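Long-range contacts in GTP-binding nuclear protein GSP1 (Encephalitozoon cuniculi, PDB 4DJT), which binds guanine nucleotides as a Ran-family small GTPase and probably takes part in protein import into the nucleus and in RNA export: residues V65-A69 against D79-I83; A88-V94 against I120-K126; L164-H168 against D178-V182. All blocks are in the same frame, centred on the assembly; numbering follows the deposited sequence.

Contact 1: V65-A69 against D79-I83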
# COMPACT_ATOMS: atom_id res chain seq x y z
N VAL A 65 -6.88 0.88 -4.87
CA VAL A 65 -5.55 1.07 -4.35
C VAL A 65 -4.74 1.94 -5.33
O VAL A 65 -4.57 1.59 -6.48
CB VAL A 65 -4.83 -0.30 -4.11
CG1 VAL A 65 -3.50 -0.06 -3.40
CG2 VAL A 65 -5.72 -1.24 -3.33
N TRP A 66 -4.34 3.13 -4.88
CA TRP A 66 -3.58 4.07 -5.72
C TRP A 66 -2.13 3.84 -5.62
O TRP A 66 -1.59 3.67 -4.52
CB TRP A 66 -3.88 5.51 -5.31
CG TRP A 66 -5.22 5.96 -5.76
CD1 TRP A 66 -6.38 5.20 -5.86
CD2 TRP A 66 -5.61 7.30 -6.17
NE1 TRP A 66 -7.40 5.96 -6.35
CE2 TRP A 66 -7.01 7.23 -6.52
CE3 TRP A 66 -4.94 8.52 -6.27
CZ2 TRP A 66 -7.71 8.34 -6.96
CZ3 TRP A 66 -5.66 9.63 -6.70
CH2 TRP A 66 -7.01 9.55 -7.04
N ASP A 67 -1.47 3.83 -6.77
CA ASP A 67 -0.00 3.68 -6.84
C ASP A 67 0.50 4.84 -7.64
O ASP A 67 -0.19 5.30 -8.55
CB ASP A 67 0.36 2.39 -7.58
CG ASP A 67 1.86 2.10 -7.61
OD1 ASP A 67 2.54 2.53 -6.67
OD2 ASP A 67 2.33 1.37 -8.55
N THR A 68 1.72 5.29 -7.37
CA THR A 68 2.31 6.36 -8.12
C THR A 68 2.88 5.84 -9.45
O THR A 68 2.96 4.65 -9.68
CB THR A 68 3.48 7.03 -7.40
OG1 THR A 68 4.64 6.16 -7.47
CG2 THR A 68 3.13 7.37 -5.98
N ALA A 69 3.24 6.78 -10.33
CA ALA A 69 3.98 6.46 -11.56
C ALA A 69 5.50 6.75 -11.41
O ALA A 69 6.21 6.90 -12.39
CB ALA A 69 3.38 7.28 -12.72
N ASP A 79 -1.40 16.63 -3.01
CA ASP A 79 -2.43 16.37 -2.02
C ASP A 79 -3.55 15.51 -2.57
O ASP A 79 -4.10 14.69 -1.85
CB ASP A 79 -3.01 17.69 -1.49
CG ASP A 79 -2.01 18.51 -0.64
OD1 ASP A 79 -0.91 17.99 -0.30
OD2 ASP A 79 -2.33 19.67 -0.30
N VAL A 80 -3.91 15.71 -3.84
CA VAL A 80 -4.99 14.92 -4.46
C VAL A 80 -4.70 13.42 -4.49
O VAL A 80 -5.62 12.63 -4.55
CB VAL A 80 -5.35 15.42 -5.89
CG1 VAL A 80 -6.22 16.67 -5.79
CG2 VAL A 80 -4.10 15.68 -6.71
N TYR A 81 -3.43 13.05 -4.43
CA TYR A 81 -3.07 11.65 -4.27
C TYR A 81 -3.69 11.10 -2.99
O TYR A 81 -4.25 10.00 -2.99
CB TYR A 81 -1.55 11.47 -4.26
CG TYR A 81 -1.08 10.02 -4.24
CD1 TYR A 81 -0.64 9.41 -3.08
CD2 TYR A 81 -1.09 9.25 -5.41
CE1 TYR A 81 -0.23 8.07 -3.06
CE2 TYR A 81 -0.69 7.92 -5.40
CZ TYR A 81 -0.27 7.33 -4.23
OH TYR A 81 0.19 6.01 -4.27
N TYR A 82 -3.56 11.87 -1.91
CA TYR A 82 -4.00 11.42 -0.58
C TYR A 82 -5.50 11.63 -0.36
O TYR A 82 -6.14 10.86 0.36
CB TYR A 82 -3.21 12.12 0.50
CG TYR A 82 -1.74 11.85 0.44
CD1 TYR A 82 -1.24 10.56 0.55
CD2 TYR A 82 -0.85 12.85 0.29
CE1 TYR A 82 0.10 10.30 0.50
CE2 TYR A 82 0.52 12.60 0.24
CZ TYR A 82 0.97 11.31 0.37
OH TYR A 82 2.31 11.05 0.32
N ILE A 83 -6.07 12.69 -0.94
CA ILE A 83 -7.43 13.10 -0.59
C ILE A 83 -8.45 11.98 -0.80
O ILE A 83 -8.44 11.30 -1.82
CB ILE A 83 -7.89 14.32 -1.42
CG1 ILE A 83 -7.15 15.57 -0.93
CG2 ILE A 83 -9.40 14.54 -1.27
CD1 ILE A 83 -7.45 16.84 -1.74
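Tyr81 and Trp66 make up the bulk of this contact, Tyr81 with the larger share. The Tyr81 CA-to-CB bond starts away from strand 65-68, but with chi1 t (-174°) and chi2 at -102° the ring reaches back to the strand backbone: Tyr81 OH is 3.0 Å from Trp66 O and 3.7 Å from Thr68 CG2. It hydrogen-bonds to Leu16 O on the adjacent strand 11-17. Trp66, in the m rotamer, points toward the helical turn; its CB meets Tyr81 CE2 at 4.0 Å, and its CZ3 lies 3.7 Å from Val80 O. Lys13 makes a cation-pi contact with that indole and hydrogen-bonds to Tyr81 O. The CA-to-CB bond of Asp67 points away, and its OD2 hydrogen-bonds to Thr25 and Tyr194, near the magnesium ion. Between the segments the chemistry is therefore van der Waals, Tyr81 OH, Asp67 OD2 and Thr68 OG1 finding hydrogen-bond partners elsewhere; the predicted Switch-II turn meets the central sheet chiefly through the Tyr81 phenol and the Trp66 indole.

Contact 2: A88-V94 against I120-K126; sequences AILFFDV and IVVCANK. Unlike the reference sequence in segment 88-94: Leu90 (reference Phe). With GDP (guanosine-5'-diphosphate), chain C.
At the apolar centre, Cys123 SG lies 3.6 Å from Ile89 CG2 and 4.8 Å from the Phe91 ring centroid, an oblique sulfur-aromatic contact; Phe91 CD1 is 3.8 Å from Cys123 CB. Ile89, Phe91 and Cys123 all have chi1 m. On the other sheet face, Leu90 (chi1 t; Phe in the reference sequence) sets CB 4.0 Å from Ile120 CG2. Phe92, with chi1 p, folds across the neighbouring strand, CZ 3.5 Å from Ala124 CB, which also meets Val94 CG1 at 3.6 Å.

The backbones are extended and parallel; the axes of strands 88-93 and 120-125 approach to 4.7 Å and cross at -25°. Register runs one to one, from Ala88 opposite Ile120 to Asp93 opposite Asn125. Hydrogen bonds alternate: Val121 N to Ala88 O (2.9 Å), Leu90 N to Val121 O (2.8 Å), Cys123 N to Leu90 O (2.8 Å), Phe92 N to Cys123 O (3.1 Å), Asn125 N to Phe92 O (2.9 Å) and Val94 N to Asn125 O (3.1 Å).

At the C-terminal edge, Lys126 takes positive phi (76°) and extends its chain, NZ forming a 2.8 Å salt bridge with Asp93 OD2, a weak 3.2 Å hydrogen bond to GDP O4' and a hydrogen bond to Gly21 O; Asp93 OD1 hydrogen-bonds to Thr95. Asn125 ND2 hydrogen-bonds to Val22 O and OD1 to Ala156 N, OD1 lying 3.2 Å from GDP O6. With Asp128 this is the NKxD guanine-specificity motif of small GTPases.

Strands 11-17 and 150-154 flank the pair, and helix 103-114 packs on the Ala88 and Leu90 face.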
# COMPACT_ATOMS: atom_id res chain seq x y z
N ALA A 88 -3.74 3.71 4.31
CA ALA A 88 -2.49 3.67 3.57
C ALA A 88 -1.76 2.38 3.89
O ALA A 88 -1.88 1.82 5.01
CB ALA A 88 -1.62 4.89 3.89
N ILE A 89 -0.99 1.90 2.91
CA ILE A 89 -0.05 0.84 3.10
C ILE A 89 1.30 1.45 2.83
O ILE A 89 1.54 1.98 1.75
CB ILE A 89 -0.28 -0.40 2.17
CG1 ILE A 89 -1.69 -0.94 2.34
CG2 ILE A 89 0.73 -1.51 2.48
CD1 ILE A 89 -2.09 -2.03 1.34
N LEU A 90 2.14 1.46 3.86
CA LEU A 90 3.42 2.17 3.82
C LEU A 90 4.54 1.16 3.82
O LEU A 90 4.62 0.32 4.71
CB LEU A 90 3.51 3.14 5.03
CG LEU A 90 4.86 3.83 5.26
CD1 LEU A 90 5.27 4.70 4.08
CD2 LEU A 90 4.81 4.64 6.55
N PHE A 91 5.36 1.18 2.76
CA PHE A 91 6.38 0.17 2.58
C PHE A 91 7.75 0.74 2.86
O PHE A 91 8.01 1.91 2.59
CB PHE A 91 6.42 -0.29 1.13
CG PHE A 91 5.16 -0.93 0.65
CD1 PHE A 91 5.08 -2.29 0.51
CD2 PHE A 91 4.07 -0.16 0.29
CE1 PHE A 91 3.89 -2.90 0.07
CE2 PHE A 91 2.90 -0.75 -0.15
CZ PHE A 91 2.82 -2.12 -0.26
N PHE A 92 8.64 -0.13 3.32
CA PHE A 92 10.06 0.12 3.18
C PHE A 92 10.76 -1.13 2.68
O PHE A 92 10.19 -2.20 2.62
CB PHE A 92 10.66 0.64 4.50
CG PHE A 92 10.72 -0.39 5.60
CD1 PHE A 92 9.58 -0.74 6.32
CD2 PHE A 92 11.93 -1.00 5.93
CE1 PHE A 92 9.62 -1.70 7.30
CE2 PHE A 92 11.98 -1.95 6.94
CZ PHE A 92 10.82 -2.31 7.61
N ASP A 93 12.01 -0.95 2.29
CA ASP A 93 12.88 -1.99 1.82
C ASP A 93 13.80 -2.36 2.98
O ASP A 93 14.57 -1.50 3.47
CB ASP A 93 13.69 -1.41 0.66
CG ASP A 93 14.70 -2.37 0.05
OD1 ASP A 93 15.06 -3.39 0.68
OD2 ASP A 93 15.15 -2.06 -1.08
N VAL A 94 13.71 -3.60 3.45
CA VAL A 94 14.45 -4.05 4.63
C VAL A 94 15.96 -4.04 4.40
O VAL A 94 16.73 -4.19 5.36
CB VAL A 94 14.06 -5.48 5.07
CG1 VAL A 94 12.63 -5.53 5.52
CG2 VAL A 94 14.34 -6.50 3.98
N ILE A 120 -2.87 3.15 9.04
CA ILE A 120 -1.68 2.98 8.25
C ILE A 120 -1.08 1.61 8.57
O ILE A 120 -0.84 1.31 9.72
CB ILE A 120 -0.64 4.08 8.55
CG1 ILE A 120 -1.23 5.48 8.36
CG2 ILE A 120 0.58 3.91 7.69
CD1 ILE A 120 -0.22 6.59 8.61
N VAL A 121 -0.87 0.77 7.55
CA VAL A 121 -0.28 -0.55 7.74
C VAL A 121 1.12 -0.43 7.23
O VAL A 121 1.34 0.14 6.15
CB VAL A 121 -1.05 -1.62 6.94
CG1 VAL A 121 -0.29 -2.92 6.89
CG2 VAL A 121 -2.46 -1.82 7.55
N VAL A 122 2.07 -0.93 8.01
CA VAL A 122 3.48 -0.85 7.63
C VAL A 122 3.93 -2.21 7.14
O VAL A 122 3.71 -3.20 7.81
CB VAL A 122 4.38 -0.37 8.79
CG1 VAL A 122 5.86 -0.45 8.40
CG2 VAL A 122 4.02 1.06 9.16
N CYS A 123 4.55 -2.23 5.95
CA CYS A 123 5.09 -3.45 5.36
C CYS A 123 6.59 -3.38 5.15
O CYS A 123 7.09 -2.52 4.44
CB CYS A 123 4.45 -3.74 3.98
SG CYS A 123 2.68 -4.07 4.10
N ALA A 124 7.28 -4.30 5.79
CA ALA A 124 8.67 -4.59 5.55
C ALA A 124 8.77 -5.45 4.30
O ALA A 124 8.49 -6.66 4.34
CB ALA A 124 9.24 -5.35 6.76
N ASN A 125 9.20 -4.85 3.19
CA ASN A 125 9.26 -5.57 1.93
C ASN A 125 10.67 -6.07 1.57
O ASN A 125 11.67 -5.55 2.07
CB ASN A 125 8.69 -4.69 0.80
CG ASN A 125 8.52 -5.45 -0.51
OD1 ASN A 125 8.06 -6.60 -0.50
ND2 ASN A 125 8.82 -4.77 -1.66
N LYS A 126 10.70 -7.08 0.70
CA LYS A 126 11.95 -7.66 0.17
C LYS A 126 12.61 -8.54 1.22
O LYS A 126 13.84 -8.73 1.20
CB LYS A 126 12.93 -6.58 -0.29
CG LYS A 126 12.36 -5.63 -1.31
CD LYS A 126 13.43 -4.89 -2.06
CE LYS A 126 12.89 -3.77 -2.92
NZ LYS A 126 13.96 -2.91 -3.51
PB GDP C . 8.46 1.27 -6.17
O1B GDP C . 7.14 1.18 -6.95
O2B GDP C . 8.30 1.35 -4.66
O3B GDP C . 9.42 2.29 -6.78
O3A GDP C . 9.29 -0.10 -6.40
PA GDP C . 9.17 -1.15 -7.59
O1A GDP C . 7.97 -2.06 -7.45
O2A GDP C . 9.38 -0.42 -8.87
O5' GDP C . 10.41 -2.12 -7.36
C5' GDP C . 11.72 -1.54 -7.25
C4' GDP C . 12.73 -2.64 -7.48
O4' GDP C . 12.69 -3.54 -6.39
C3' GDP C . 12.43 -3.47 -8.70
O3' GDP C . 13.65 -3.88 -9.27
C2' GDP C . 11.72 -4.69 -8.20
O2' GDP C . 11.93 -5.88 -8.99
C1' GDP C . 12.35 -4.83 -6.83
N9 GDP C . 11.43 -5.42 -5.88
C8 GDP C . 10.19 -5.01 -5.52
N7 GDP C . 9.66 -5.86 -4.61
C5 GDP C . 10.59 -6.78 -4.33
C6 GDP C . 10.69 -7.96 -3.46
O6 GDP C . 9.75 -8.31 -2.68
N1 GDP C . 11.85 -8.66 -3.49
C2 GDP C . 12.88 -8.31 -4.31
N2 GDP C . 14.00 -9.03 -4.31
N3 GDP C . 12.84 -7.25 -5.14
C4 GDP C . 11.74 -6.48 -5.18

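Contact 3: L164-H168 against D178-V182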
# COMPACT_ATOMS: atom_id res chain seq x y z
N LEU A 164 -2.55 -9.89 3.66
CA LEU A 164 -2.63 -9.53 5.08
C LEU A 164 -2.96 -8.03 5.32
O LEU A 164 -3.78 -7.74 6.18
CB LEU A 164 -1.37 -9.97 5.87
CG LEU A 164 -1.10 -11.48 5.87
CD1 LEU A 164 0.13 -11.77 6.73
CD2 LEU A 164 -2.31 -12.26 6.40
N PRO A 165 -2.29 -7.09 4.58
CA PRO A 165 -2.64 -5.70 4.82
C PRO A 165 -4.11 -5.42 4.55
O PRO A 165 -4.74 -4.68 5.28
CB PRO A 165 -1.72 -4.93 3.86
CG PRO A 165 -0.53 -5.87 3.73
CD PRO A 165 -1.20 -7.21 3.61
N PHE A 166 -4.63 -6.01 3.47
CA PHE A 166 -6.04 -5.79 3.10
C PHE A 166 -6.97 -6.43 4.10
O PHE A 166 -8.03 -5.87 4.46
CB PHE A 166 -6.31 -6.30 1.68
CG PHE A 166 -5.59 -5.53 0.63
CD1 PHE A 166 -5.95 -4.23 0.35
CD2 PHE A 166 -4.48 -6.07 -0.02
CE1 PHE A 166 -5.24 -3.48 -0.56
CE2 PHE A 166 -3.79 -5.33 -0.93
CZ PHE A 166 -4.16 -4.04 -1.22
N LEU A 167 -6.63 -7.61 4.57
CA LEU A 167 -7.42 -8.27 5.61
C LEU A 167 -7.53 -7.39 6.85
O LEU A 167 -8.62 -7.19 7.39
CB LEU A 167 -6.83 -9.63 5.96
CG LEU A 167 -7.60 -10.50 6.97
CD1 LEU A 167 -9.02 -10.77 6.51
CD2 LEU A 167 -6.84 -11.81 7.23
N HIS A 168 -6.40 -6.86 7.32
CA HIS A 168 -6.42 -5.93 8.46
C HIS A 168 -7.28 -4.70 8.23
O HIS A 168 -8.09 -4.32 9.07
CB HIS A 168 -5.01 -5.47 8.82
CG HIS A 168 -4.97 -4.64 10.08
ND1 HIS A 168 -5.20 -5.17 11.28
CD2 HIS A 168 -4.80 -3.27 10.28
CE1 HIS A 168 -5.12 -4.20 12.22
NE2 HIS A 168 -4.89 -3.05 11.61
N ASP A 178 -13.10 -10.68 13.31
CA ASP A 178 -13.10 -12.07 12.80
C ASP A 178 -13.45 -12.18 11.33
O ASP A 178 -13.57 -13.29 10.80
CB ASP A 178 -14.02 -12.96 13.64
CG ASP A 178 -15.44 -12.42 13.79
OD1 ASP A 178 -15.76 -11.26 13.43
OD2 ASP A 178 -16.26 -13.18 14.32
N LEU A 179 -13.51 -11.05 10.63
CA LEU A 179 -13.77 -11.07 9.21
C LEU A 179 -12.64 -11.82 8.55
O LEU A 179 -11.48 -11.59 8.86
CB LEU A 179 -13.86 -9.63 8.67
CG LEU A 179 -14.08 -9.39 7.18
CD1 LEU A 179 -14.63 -7.97 6.97
CD2 LEU A 179 -12.76 -9.58 6.38
N ILE A 180 -12.98 -12.73 7.65
CA ILE A 180 -11.98 -13.38 6.77
C ILE A 180 -12.37 -13.25 5.29
O ILE A 180 -13.53 -13.03 4.95
CB ILE A 180 -11.78 -14.88 7.10
CG1 ILE A 180 -13.09 -15.66 6.95
CG2 ILE A 180 -11.22 -15.08 8.49
CD1 ILE A 180 -12.91 -17.18 6.98
N PHE A 181 -11.39 -13.42 4.40
CA PHE A 181 -11.67 -13.40 2.97
C PHE A 181 -11.91 -14.82 2.53
O PHE A 181 -11.17 -15.71 2.91
CB PHE A 181 -10.51 -12.79 2.15
CG PHE A 181 -10.26 -11.31 2.42
CD1 PHE A 181 -11.30 -10.46 2.75
CD2 PHE A 181 -8.99 -10.79 2.29
CE1 PHE A 181 -11.06 -9.10 2.96
CE2 PHE A 181 -8.74 -9.43 2.51
CZ PHE A 181 -9.78 -8.59 2.83
N VAL A 182 -12.96 -15.04 1.77
CA VAL A 182 -13.26 -16.39 1.29
C VAL A 182 -13.05 -16.55 -0.20
O VAL A 182 -13.38 -17.57 -0.76
CB VAL A 182 -14.72 -16.77 1.61
CG1 VAL A 182 -14.97 -16.58 3.10
CG2 VAL A 182 -15.68 -15.96 0.76
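Helix 164-174 begins with Leu164, whose carbonyl accepts the helical hydrogen bond from His168 N (3.0 Å), and Pro165, which faces the sheet at Val121 and Cys123. Phe166 is the first residue to touch the returning chain: its O sits 3.6 Å from Phe181 CZ, at the edge of that ring, and its CB is 4.0 Å from Phe181 CE2, while its own ring leads away to Phe63, Phe162 and helix 24-28. Leu167 is the centre of the contact. With chi1 t and chi2 p, it lays CD1 over the face of Phe181, 4.1 Å from the ring centroid and 5° off the normal, a clear CH-pi contact. The same CD1 reaches Leu179 CD2 at 3.9 Å and Leu179 O at 3.5 Å. The CA-to-CB bond of His168 points away from 178-182; its side chain touches Val121 and Glu150. Segment 178-182 has no regular structure; outside the contact, Phe181 stacks on Phe53. Between these two segments the chemistry is apolar, implying that the chain following helix 164-174 is held to it here by apolar and CH-pi contacts, while Leu179 O and Ile180 N hydrogen-bond to Arg171 and Asp56 elsewhere in the chain.

Overall arrangement
The three contacts follow one another along the chain; contacts 1 and 2 reach the same central sheet, against which the helix of contact 3 packs. Contacts 1 and 2 have centres 16 Å apart and do not touch, yet both border the nucleotide site: in contact 1, Asp67 has its side chain about 4 Å from magnesium, whereas contact 2 supplies Asn125 and Lys126 beside the base and ribose of GDP. Contact 3 lies farther off, the Phe166 side chain about 14 Å from GDP. Its helix nevertheless packs against both others: Phe166 CE1 lies 3.6 Å from Val65 CG2, and Pro165 CG is 3.7 Å from Cys123 SG.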